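Local atomic coordinates of conserved hypothetical protein (Sulfolobus solfataricus, PDB entry 2FNA), a protein that binds ADP and magnesium and is probably an archaeal ATPase of the AAA+ class, its wider cellular role not being established. Residues 32-37 with 199-204; 145-150 with 180-185; 156-161 with 186-191. One frame throughout, in Å; residues are numbered along the deposited sequence.

Overall arrangement
All three contacts belong to the P-loop ATPase core. Interaction 1 lies in its parallel sheet, where strand 32-37 meets strand 202-206, the last strand on that side. Interaction 2 uses the body of helix 180-186, interaction 3 its last residue and exit. In 145-150 with 180-185 the helix packs on a short 3-10 segment; in 156-161 with 186-191 its end meets the start of helix 158-167. Interaction 1 is buried and rests on backbone hydrogen bonds. Interaction 2 is also buried but apolar. Interaction 3 is mostly buried but reaches the surface at Arg188, and its polar links run through a water and a 1,2-ethanediol. Leu34 and Leu36 touch Leu183 and Tyr184; Phe201 touches Leu187 and Val189.

Interaction 1 of 3, residues 32-37 with 199-204; sequences ITLVLG and RAFSTV. With EDO (1,2-ethanediol), chain F.
Thr33, Leu34 and Val35 pair with Ser202, Thr203 and Val204 as neighbouring parallel strands of the P-loop ATPase sheet. Four backbone hydrogen bonds join residues 32-37 to 199-204. Ser202 N gives to Ile32 O at 3.0 Å, and Leu34 N gives to Ser202 O at 2.7 Å. Val204 N then gives to Leu34 O, and Leu36 N to Val204 O; these two bonds are nearly straight, at 173° and 176°.

On the face that carries Leu34 and Thr203, the Phe201 ring packs against two side chains. Ile32 lies alongside it, pointing the same way, with CG2 over one ring face and CB 3.8 Å from Phe201 CD1. The Leu34 and Phe201 side chains cross obliquely, and Leu34 CD1 is 3.6 Å from Phe201 CD2. Phe201 CG is anti to the carbonyl carbon (chi1 -52°), which puts the root of the ring near both Ile32 CG2 and Leu34 CG. Arg199 O stands above the opposite face, offset toward the rim. An alanine in place of Phe201 would probably leave a gap beside Ile32 and Leu34 and take a packing partner from Leu187 and Val189. The Phe201 backbone N binds a 1,2-ethanediol, probably from the crystallisation liquor.

The other face carries Thr33, Val35, Ser202 and Val204. Helices 19-27 and 43-54 cover Val35 and Val204. Strand 171-177 flanks strand 32-37 on its other edge and bonds to Thr33 and Val35. Gly37 follows Leu36 and is consistent with the first glycine of a Walker A loop; at its backbone angles a CB would be jammed against the carbonyl oxygen of Leu36. Near the start of the pairing, one water bridges the two hydroxyls: it donates to Thr33 OG1 at 2.9 Å and lies 2.7 Å from Ser202 OG.

Interaction 2 of 3, residues 145-150 with 180-185; sequences EAQELV and MGLLYD
A 3-10 segment that follows strand 139-144 of the ATPase core packs here against helix 180-186. Gln147 is the main residue of 145-150 in the contact, through the aliphatic part of its side chain. Its CB rests on the helix backbone, 3.6 Å from Leu183 N. Its CG lies 3.7 Å from Leu182 CD2, and the two side chains cross at about a right angle. Gln147 CG sits between the backbone N and the carbonyl carbon (chi1 82°), which lays it against Leu182; the bend at chi2 then brings CD back toward Glu145. The amide is fixed by Gln147 NE2, which gives a nearly straight bond to Glu145 OE1 at 2.6 Å, with the acceptor in the amide plane. Gln147 NE2 also bonds to Glu179, just before the helix.

Two apolar pairs extend the contact. Ala146 CB meets Leu183 CD1 at 4.0 Å. Val150 CG2 meets Leu182 CG at 4.2 Å. The nucleotide site is near: the Gln147 side chain is about 9 Å from the bound magnesium ion. Around the contact, Ala146 pairs by backbone with Ser176 of strand 171-177. Leu183 reaches Leu36 of strand 32-37, while Val150 also touches Tyr186 at the end of helix 180-186.

Interaction 3 of 3, residues 156-161 with 186-191; sequences NLLPAL and YLRVED. With EDO (1,2-ethanediol), chain I.
The N-terminal end of helix 158-167 meets a Schellman motif here, where the chain leaves helix 180-186 at Arg188. Leu158 lies at the centre. Its CD1 lies against the aliphatic part of Arg188. Two Arg188 conformers were deposited, so the short 3.3 Å from Leu158 CD1 to Arg188 CD is doubtful. Leu158 CD2 comes 3.8 Å from Tyr186 O and also faces Leu187 CA.

Tyr186 CG is anti to the backbone N (chi1 171°), which carries the root of the ring toward residues 156-161, and OH ends 3.9 Å from Leu157 CB. One water joins the segments: it accepts from Leu157 N at 2.9 Å and bonds to Tyr186 OH at 2.8 Å. Asn156 OD1 caps the helix start by accepting from Leu158 N, the donor standing well above the carbonyl plane.

At the outer side a 1,2-ethanediol, probably from the crystallisation liquor, accepts from Asn156 ND2 and makes weak bonds with Arg188 NH1 and Asp191 OD2. Direct contact between the segments is thus van der Waals packing around Leu158, and their polar links pass through a water and a solvent molecule.

Interaction 1 of 3, residues 32-37 with 199-204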
loop_
_atom_site.group_PDB
_atom_site.type_symbol
_atom_site.label_atom_id
_atom_site.label_comp_id
_atom_site.label_asym_id
_atom_site.label_seq_id
_atom_site.Cartn_x
_atom_site.Cartn_y
_atom_site.Cartn_z
ATOM N N ILE A 32 6.870 15.502 -1.648
ATOM C CA ILE A 32 6.207 14.205 -1.757
ATOM C C ILE A 32 7.216 13.065 -1.828
ATOM O O ILE A 32 8.158 13.047 -2.660
ATOM C CB ILE A 32 5.183 14.147 -2.930
ATOM C CG1 ILE A 32 4.019 15.099 -2.662
ATOM C CG2 ILE A 32 4.612 12.723 -3.093
ATOM C CD1 ILE A 32 3.124 15.287 -3.833
ATOM N N THR A 33 7.047 12.146 -0.881
ATOM C CA THR A 33 7.780 10.894 -0.842
ATOM C C THR A 33 6.777 9.776 -1.191
ATOM O O THR A 33 5.677 9.699 -0.594
ATOM C CB THR A 33 8.456 10.690 0.528
ATOM O OG1 THR A 33 9.492 11.670 0.708
ATOM C CG2 THR A 33 9.023 9.276 0.686
ATOM N N LEU A 34 7.132 8.981 -2.211
ATOM C CA LEU A 34 6.371 7.795 -2.594
ATOM C C LEU A 34 7.017 6.556 -1.982
ATOM O O LEU A 34 8.234 6.367 -2.028
ATOM C CB LEU A 34 6.269 7.619 -4.111
ATOM C CG LEU A 34 5.533 8.690 -4.905
ATOM C CD1 LEU A 34 5.344 8.150 -6.298
ATOM C CD2 LEU A 34 4.172 9.097 -4.291
ATOM N N VAL A 35 6.182 5.729 -1.371
ATOM C CA VAL A 35 6.620 4.436 -0.865
ATOM C C VAL A 35 5.916 3.388 -1.709
ATOM O O VAL A 35 4.691 3.258 -1.672
ATOM C CB VAL A 35 6.332 4.258 0.656
ATOM C CG1 VAL A 35 6.837 2.889 1.135
ATOM C CG2 VAL A 35 7.061 5.384 1.488
ATOM N N LEU A 36 6.709 2.643 -2.463
ATOM C CA LEU A 36 6.198 1.624 -3.364
ATOM C C LEU A 36 6.557 0.202 -2.919
ATOM O O LEU A 36 7.432 -0.017 -2.085
ATOM C CB LEU A 36 6.736 1.874 -4.790
ATOM C CG LEU A 36 6.599 3.307 -5.327
ATOM C CD1 LEU A 36 7.302 3.472 -6.659
ATOM C CD2 LEU A 36 5.146 3.690 -5.474
ATOM N N GLY A 37 5.867 -0.769 -3.515
ATOM C CA GLY A 37 6.065 -2.168 -3.186
ATOM C C GLY A 37 4.752 -2.914 -3.226
ATOM O O GLY A 37 3.709 -2.339 -2.962
ATOM N N ARG A 199 6.971 17.415 -11.442
ATOM C CA ARG A 199 7.530 17.569 -10.105
ATOM C C ARG A 199 8.098 16.255 -9.629
ATOM O O ARG A 199 7.466 15.230 -9.779
ATOM C CB ARG A 199 6.436 18.071 -9.161
ATOM C CG ARG A 199 6.023 19.469 -9.537
ATOM C CD ARG A 199 4.740 19.909 -8.895
ATOM N NE ARG A 199 4.532 21.334 -9.142
ATOM C CZ ARG A 199 4.133 21.863 -10.304
ATOM N NH1 ARG A 199 3.855 21.112 -11.385
ATOM N NH2 ARG A 199 3.995 23.180 -10.394
ATOM N N ALA A 200 9.292 16.261 -9.058
ATOM C CA ALA A 200 9.923 14.998 -8.697
ATOM C C ALA A 200 9.451 14.521 -7.322
ATOM O O ALA A 200 9.218 15.325 -6.421
ATOM C CB ALA A 200 11.448 15.092 -8.773
ATOM N N PHE A 201 9.240 13.207 -7.213
ATOM C CA PHE A 201 8.929 12.561 -5.953
ATOM C C PHE A 201 10.135 11.776 -5.484
ATOM O O PHE A 201 10.761 11.080 -6.284
ATOM C CB PHE A 201 7.756 11.599 -6.131
ATOM C CG PHE A 201 6.538 12.221 -6.778
ATOM C CD1 PHE A 201 6.217 13.553 -6.571
ATOM C CD2 PHE A 201 5.696 11.452 -7.574
ATOM C CE1 PHE A 201 5.102 14.120 -7.164
ATOM C CE2 PHE A 201 4.557 12.012 -8.154
ATOM C CZ PHE A 201 4.272 13.350 -7.947
ATOM N N SER A 202 10.471 11.893 -4.200
ATOM C CA SER A 202 11.457 11.022 -3.573
ATOM C C SER A 202 10.780 9.663 -3.412
ATOM O O SER A 202 9.727 9.545 -2.737
ATOM C CB SER A 202 11.885 11.549 -2.211
ATOM O OG SER A 202 12.865 10.709 -1.616
ATOM N N THR A 203 11.372 8.646 -4.037
ATOM C CA THR A 203 10.712 7.330 -4.176
ATOM C C THR A 203 11.556 6.234 -3.521
ATOM O O THR A 203 12.784 6.153 -3.742
ATOM C CB THR A 203 10.463 7.018 -5.667
ATOM O OG1 THR A 203 9.742 8.111 -6.248
ATOM C CG2 THR A 203 9.624 5.712 -5.840
ATOM N N VAL A 204 10.903 5.460 -2.666
ATOM C CA VAL A 204 11.456 4.278 -2.003
ATOM C C VAL A 204 10.599 3.068 -2.411
ATOM O O VAL A 204 9.369 3.135 -2.360
ATOM C CB VAL A 204 11.350 4.468 -0.490
ATOM C CG1 VAL A 204 11.927 3.305 0.239
ATOM C CG2 VAL A 204 12.046 5.769 -0.060
HETATM C C1 EDO F . 9.308 10.088 -11.377
HETATM O O1 EDO F . 9.115 8.688 -11.038
HETATM C C2 EDO F . 8.779 11.078 -10.340
HETATM O O2 EDO F . 9.888 11.793 -9.772
HETATM O O HOH W 1 12.351 11.045 1.037
#

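Interaction 2 of 3, residues 145-150 with 180-185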
loop_
_atom_site.group_PDB
_atom_site.type_symbol
_atom_site.label_atom_id
_atom_site.label_comp_id
_atom_site.label_asym_id
_atom_site.label_seq_id
_atom_site.Cartn_x
_atom_site.Cartn_y
_atom_site.Cartn_z
ATOM N N GLU A 145 -1.709 3.943 1.257
ATOM C CA GLU A 145 -2.528 3.437 0.140
ATOM C C GLU A 145 -3.306 4.570 -0.556
ATOM O O GLU A 145 -4.516 4.503 -0.727
ATOM C CB GLU A 145 -3.431 2.267 0.556
ATOM C CG GLU A 145 -2.654 1.015 1.062
ATOM C CD GLU A 145 -1.840 0.308 0.006
ATOM O OE1 GLU A 145 -2.129 0.424 -1.212
ATOM O OE2 GLU A 145 -0.870 -0.386 0.385
ATOM N N ALA A 146 -2.570 5.597 -0.963
ATOM C CA ALA A 146 -3.131 6.815 -1.516
ATOM C C ALA A 146 -3.933 6.605 -2.787
ATOM O O ALA A 146 -4.857 7.369 -3.038
ATOM C CB ALA A 146 -2.009 7.843 -1.769
ATOM N N GLN A 147 -3.573 5.586 -3.590
ATOM C CA GLN A 147 -4.316 5.246 -4.799
ATOM C C GLN A 147 -5.827 4.944 -4.533
ATOM O O GLN A 147 -6.622 5.010 -5.431
ATOM C CB GLN A 147 -3.649 4.100 -5.597
ATOM C CG GLN A 147 -3.928 2.643 -5.142
ATOM C CD GLN A 147 -3.202 2.243 -3.867
ATOM O OE1 GLN A 147 -2.512 3.046 -3.244
ATOM N NE2 GLN A 147 -3.346 1.008 -3.490
ATOM N N GLU A 148 -6.190 4.608 -3.291
ATOM C CA GLU A 148 -7.581 4.472 -2.885
ATOM C C GLU A 148 -8.410 5.755 -3.129
ATOM O O GLU A 148 -9.615 5.700 -3.289
ATOM C CB GLU A 148 -7.645 4.104 -1.391
ATOM C CG GLU A 148 -7.197 2.671 -1.077
ATOM C CD GLU A 148 -8.145 1.591 -1.612
ATOM O OE1 GLU A 148 -9.381 1.805 -1.645
ATOM O OE2 GLU A 148 -7.639 0.519 -2.005
ATOM N N LEU A 149 -7.751 6.902 -3.107
ATOM C CA LEU A 149 -8.385 8.215 -3.327
ATOM C C LEU A 149 -8.910 8.413 -4.728
ATOM O O LEU A 149 -9.659 9.351 -4.997
ATOM C CB LEU A 149 -7.388 9.316 -3.004
ATOM C CG LEU A 149 -6.947 9.416 -1.542
ATOM C CD1 LEU A 149 -5.863 10.458 -1.418
ATOM C CD2 LEU A 149 -8.101 9.792 -0.642
ATOM N N VAL A 150 -8.520 7.538 -5.638
ATOM C CA VAL A 150 -9.167 7.466 -6.938
ATOM C C VAL A 150 -10.686 7.297 -6.784
ATOM O O VAL A 150 -11.490 7.822 -7.573
ATOM C CB VAL A 150 -8.664 6.235 -7.731
ATOM C CG1 VAL A 150 -9.517 6.010 -8.935
ATOM C CG2 VAL A 150 -7.219 6.413 -8.156
HETATM N N MSE A 180 1.122 0.016 -7.998
HETATM C CA MSE A 180 2.015 1.091 -8.448
HETATM C C MSE A 180 1.425 1.932 -9.572
HETATM O O MSE A 180 1.427 3.138 -9.496
HETATM C CB MSE A 180 3.337 0.516 -8.918
HETATM C CG MSE A 180 4.452 1.562 -9.078
HETATM SE SE MSE A 180 6.029 0.664 -9.834
HETATM C CE MSE A 180 5.267 -0.855 -10.869
ATOM N N GLY A 181 0.939 1.279 -10.613
ATOM C CA GLY A 181 0.403 1.979 -11.765
ATOM C C GLY A 181 -0.780 2.842 -11.372
ATOM O O GLY A 181 -0.916 3.941 -11.882
ATOM N N LEU A 182 -1.642 2.341 -10.483
ATOM C CA LEU A 182 -2.831 3.079 -10.080
ATOM C C LEU A 182 -2.449 4.311 -9.282
ATOM O O LEU A 182 -3.080 5.348 -9.428
ATOM C CB LEU A 182 -3.833 2.191 -9.306
ATOM C CG LEU A 182 -5.214 2.830 -9.065
ATOM C CD1 LEU A 182 -5.960 2.990 -10.396
ATOM C CD2 LEU A 182 -6.074 2.028 -8.073
ATOM N N LEU A 183 -1.404 4.196 -8.460
ATOM C CA LEU A 183 -0.856 5.360 -7.712
ATOM C C LEU A 183 -0.341 6.468 -8.632
ATOM O O LEU A 183 -0.680 7.646 -8.466
ATOM C CB LEU A 183 0.255 4.932 -6.776
ATOM C CG LEU A 183 0.896 6.076 -5.924
ATOM C CD1 LEU A 183 -0.174 6.836 -5.128
ATOM C CD2 LEU A 183 1.975 5.587 -4.980
ATOM N N TYR A 184 0.460 6.091 -9.631
ATOM C CA TYR A 184 0.896 7.066 -10.638
ATOM C C TYR A 184 -0.271 7.705 -11.418
ATOM O O TYR A 184 -0.268 8.914 -11.670
ATOM C CB TYR A 184 1.966 6.451 -11.558
ATOM C CG TYR A 184 3.347 6.400 -10.910
ATOM C CD1 TYR A 184 3.717 5.367 -10.053
ATOM C CD2 TYR A 184 4.288 7.394 -11.164
ATOM C CE1 TYR A 184 4.992 5.336 -9.457
ATOM C CE2 TYR A 184 5.541 7.365 -10.580
ATOM C CZ TYR A 184 5.885 6.338 -9.725
ATOM O OH TYR A 184 7.161 6.318 -9.199
ATOM N N ASP A 185 -1.252 6.891 -11.820
ATOM C CA ASP A 185 -2.453 7.364 -12.481
ATOM C C ASP A 185 -3.203 8.345 -11.583
ATOM O O ASP A 185 -3.676 9.383 -12.045
ATOM C CB ASP A 185 -3.395 6.207 -12.794
ATOM C CG ASP A 185 -2.884 5.351 -13.904
ATOM O OD1 ASP A 185 -1.805 5.673 -14.416
ATOM O OD2 ASP A 185 -3.547 4.354 -14.251
#

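Interaction 3 of 3, residues 156-161 with 186-191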
loop_
_atom_site.group_PDB
_atom_site.type_symbol
_atom_site.label_atom_id
_atom_site.label_comp_id
_atom_site.label_asym_id
_atom_site.label_seq_id
_atom_site.Cartn_x
_atom_site.Cartn_y
_atom_site.Cartn_z
ATOM N N ASN A 156 -11.312 16.661 -5.788
ATOM C CA ASN A 156 -9.997 16.691 -6.418
ATOM C C ASN A 156 -8.946 17.347 -5.518
ATOM O O ASN A 156 -8.899 18.572 -5.402
ATOM C CB ASN A 156 -10.067 17.409 -7.772
ATOM C CG ASN A 156 -8.727 17.427 -8.490
ATOM O OD1 ASN A 156 -7.820 16.689 -8.124
ATOM N ND2 ASN A 156 -8.601 18.270 -9.523
ATOM N N LEU A 157 -8.087 16.519 -4.909
ATOM C CA LEU A 157 -7.067 17.006 -3.993
ATOM C C LEU A 157 -5.793 17.463 -4.678
ATOM O O LEU A 157 -4.921 18.033 -4.029
ATOM C CB LEU A 157 -6.712 15.924 -2.978
ATOM C CG LEU A 157 -7.843 15.472 -2.045
ATOM C CD1 LEU A 157 -7.341 14.268 -1.214
ATOM C CD2 LEU A 157 -8.322 16.585 -1.141
ATOM N N LEU A 158 -5.679 17.255 -5.986
ATOM C CA LEU A 158 -4.416 17.498 -6.654
ATOM C C LEU A 158 -3.971 18.952 -6.608
ATOM O O LEU A 158 -2.807 19.203 -6.372
ATOM C CB LEU A 158 -4.422 16.959 -8.093
ATOM C CG LEU A 158 -4.546 15.447 -8.298
ATOM C CD1 LEU A 158 -4.512 15.068 -9.795
ATOM C CD2 LEU A 158 -3.486 14.670 -7.551
ATOM N N PRO A 159 -4.878 19.914 -6.890
ATOM C CA PRO A 159 -4.441 21.310 -6.824
ATOM C C PRO A 159 -3.911 21.707 -5.440
ATOM O O PRO A 159 -2.943 22.431 -5.345
ATOM C CB PRO A 159 -5.690 22.095 -7.199
ATOM C CG PRO A 159 -6.534 21.134 -7.961
ATOM C CD PRO A 159 -6.269 19.801 -7.338
ATOM N N ALA A 160 -4.536 21.202 -4.389
ATOM C CA ALA A 160 -4.062 21.415 -3.016
ATOM C C ALA A 160 -2.695 20.768 -2.749
ATOM O O ALA A 160 -1.825 21.357 -2.132
ATOM C CB ALA A 160 -5.087 20.884 -2.049
ATOM N N LEU A 161 -2.514 19.550 -3.232
ATOM C CA LEU A 161 -1.211 18.881 -3.126
ATOM C C LEU A 161 -0.116 19.649 -3.829
ATOM O O LEU A 161 0.997 19.716 -3.319
ATOM C CB LEU A 161 -1.292 17.468 -3.706
ATOM C CG LEU A 161 -2.190 16.507 -2.939
ATOM C CD1 LEU A 161 -2.332 15.167 -3.642
ATOM C CD2 LEU A 161 -1.641 16.326 -1.530
ATOM N N TYR A 186 -3.309 8.014 -10.306
ATOM C CA TYR A 186 -3.978 8.920 -9.344
ATOM C C TYR A 186 -3.371 10.350 -9.320
ATOM O O TYR A 186 -4.091 11.347 -9.271
ATOM C CB TYR A 186 -3.982 8.331 -7.939
ATOM C CG TYR A 186 -4.476 9.363 -6.952
ATOM C CD1 TYR A 186 -5.803 9.779 -6.970
ATOM C CD2 TYR A 186 -3.607 10.008 -6.117
ATOM C CE1 TYR A 186 -6.261 10.778 -6.114
ATOM C CE2 TYR A 186 -4.046 10.986 -5.267
ATOM C CZ TYR A 186 -5.378 11.383 -5.288
ATOM O OH TYR A 186 -5.796 12.372 -4.397
ATOM N N LEU A 187 -2.052 10.409 -9.355
ATOM C CA LEU A 187 -1.270 11.636 -9.269
ATOM C C LEU A 187 -1.119 12.302 -10.660
ATOM O O LEU A 187 -0.566 13.408 -10.757
ATOM C CB LEU A 187 0.108 11.318 -8.643
ATOM C CG LEU A 187 0.162 10.795 -7.194
ATOM C CD1 LEU A 187 1.528 10.235 -6.821
ATOM C CD2 LEU A 187 -0.235 11.858 -6.184
ATOM N N ARG A 188 -1.653 11.615 -11.687
ATOM C CA ARG A 188 -1.758 12.111 -13.055
ATOM C C ARG A 188 -0.390 12.524 -13.608
ATOM O O ARG A 188 -0.269 13.500 -14.321
ATOM C CB ARG A 188 -2.793 13.250 -13.153
ATOM C CG ARG A 188 -4.100 12.935 -12.414
ATOM C CD ARG A 188 -5.280 13.814 -12.800
ATOM N NE ARG A 188 -6.522 13.400 -12.127
ATOM C CZ ARG A 188 -7.733 13.917 -12.379
ATOM N NH1 ARG A 188 -7.908 14.854 -13.306
ATOM N NH2 ARG A 188 -8.795 13.474 -11.715
ATOM N N VAL A 189 0.627 11.743 -13.273
ATOM C CA VAL A 189 2.006 11.960 -13.717
ATOM C C VAL A 189 2.157 12.008 -15.219
ATOM O O VAL A 189 3.122 12.605 -15.737
ATOM C CB VAL A 189 2.936 10.863 -13.076
ATOM C CG1 VAL A 189 4.356 10.941 -13.589
ATOM C CG2 VAL A 189 2.950 11.045 -11.589
ATOM N N GLU A 190 1.199 11.397 -15.920
ATOM C CA GLU A 190 1.171 11.352 -17.393
ATOM C C GLU A 190 0.528 12.554 -18.085
ATOM O O GLU A 190 0.511 12.631 -19.292
ATOM C CB GLU A 190 0.473 10.055 -17.858
ATOM C CG GLU A 190 -1.090 10.066 -17.917
ATOM C CD GLU A 190 -1.809 10.218 -16.539
ATOM O OE1 GLU A 190 -1.216 9.866 -15.460
ATOM O OE2 GLU A 190 -2.982 10.702 -16.559
ATOM N N ASP A 191 -0.037 13.472 -17.329
ATOM C CA ASP A 191 -0.868 14.524 -17.884
ATOM C C ASP A 191 -0.179 15.876 -17.731
ATOM O O ASP A 191 -0.061 16.382 -16.622
ATOM C CB ASP A 191 -2.206 14.516 -17.165
ATOM C CG ASP A 191 -3.177 15.588 -17.661
ATOM O OD1 ASP A 191 -2.805 16.417 -18.534
ATOM O OD2 ASP A 191 -4.333 15.586 -17.152
HETATM C C1 EDO I . -6.141 17.591 -12.345
HETATM O O1 EDO I . -6.518 18.736 -11.512
HETATM C C2 EDO I . -6.037 17.914 -13.845
HETATM O O2 EDO I . -5.631 16.779 -14.657
HETATM O O HOH W 2 -7.993 13.661 -5.527
#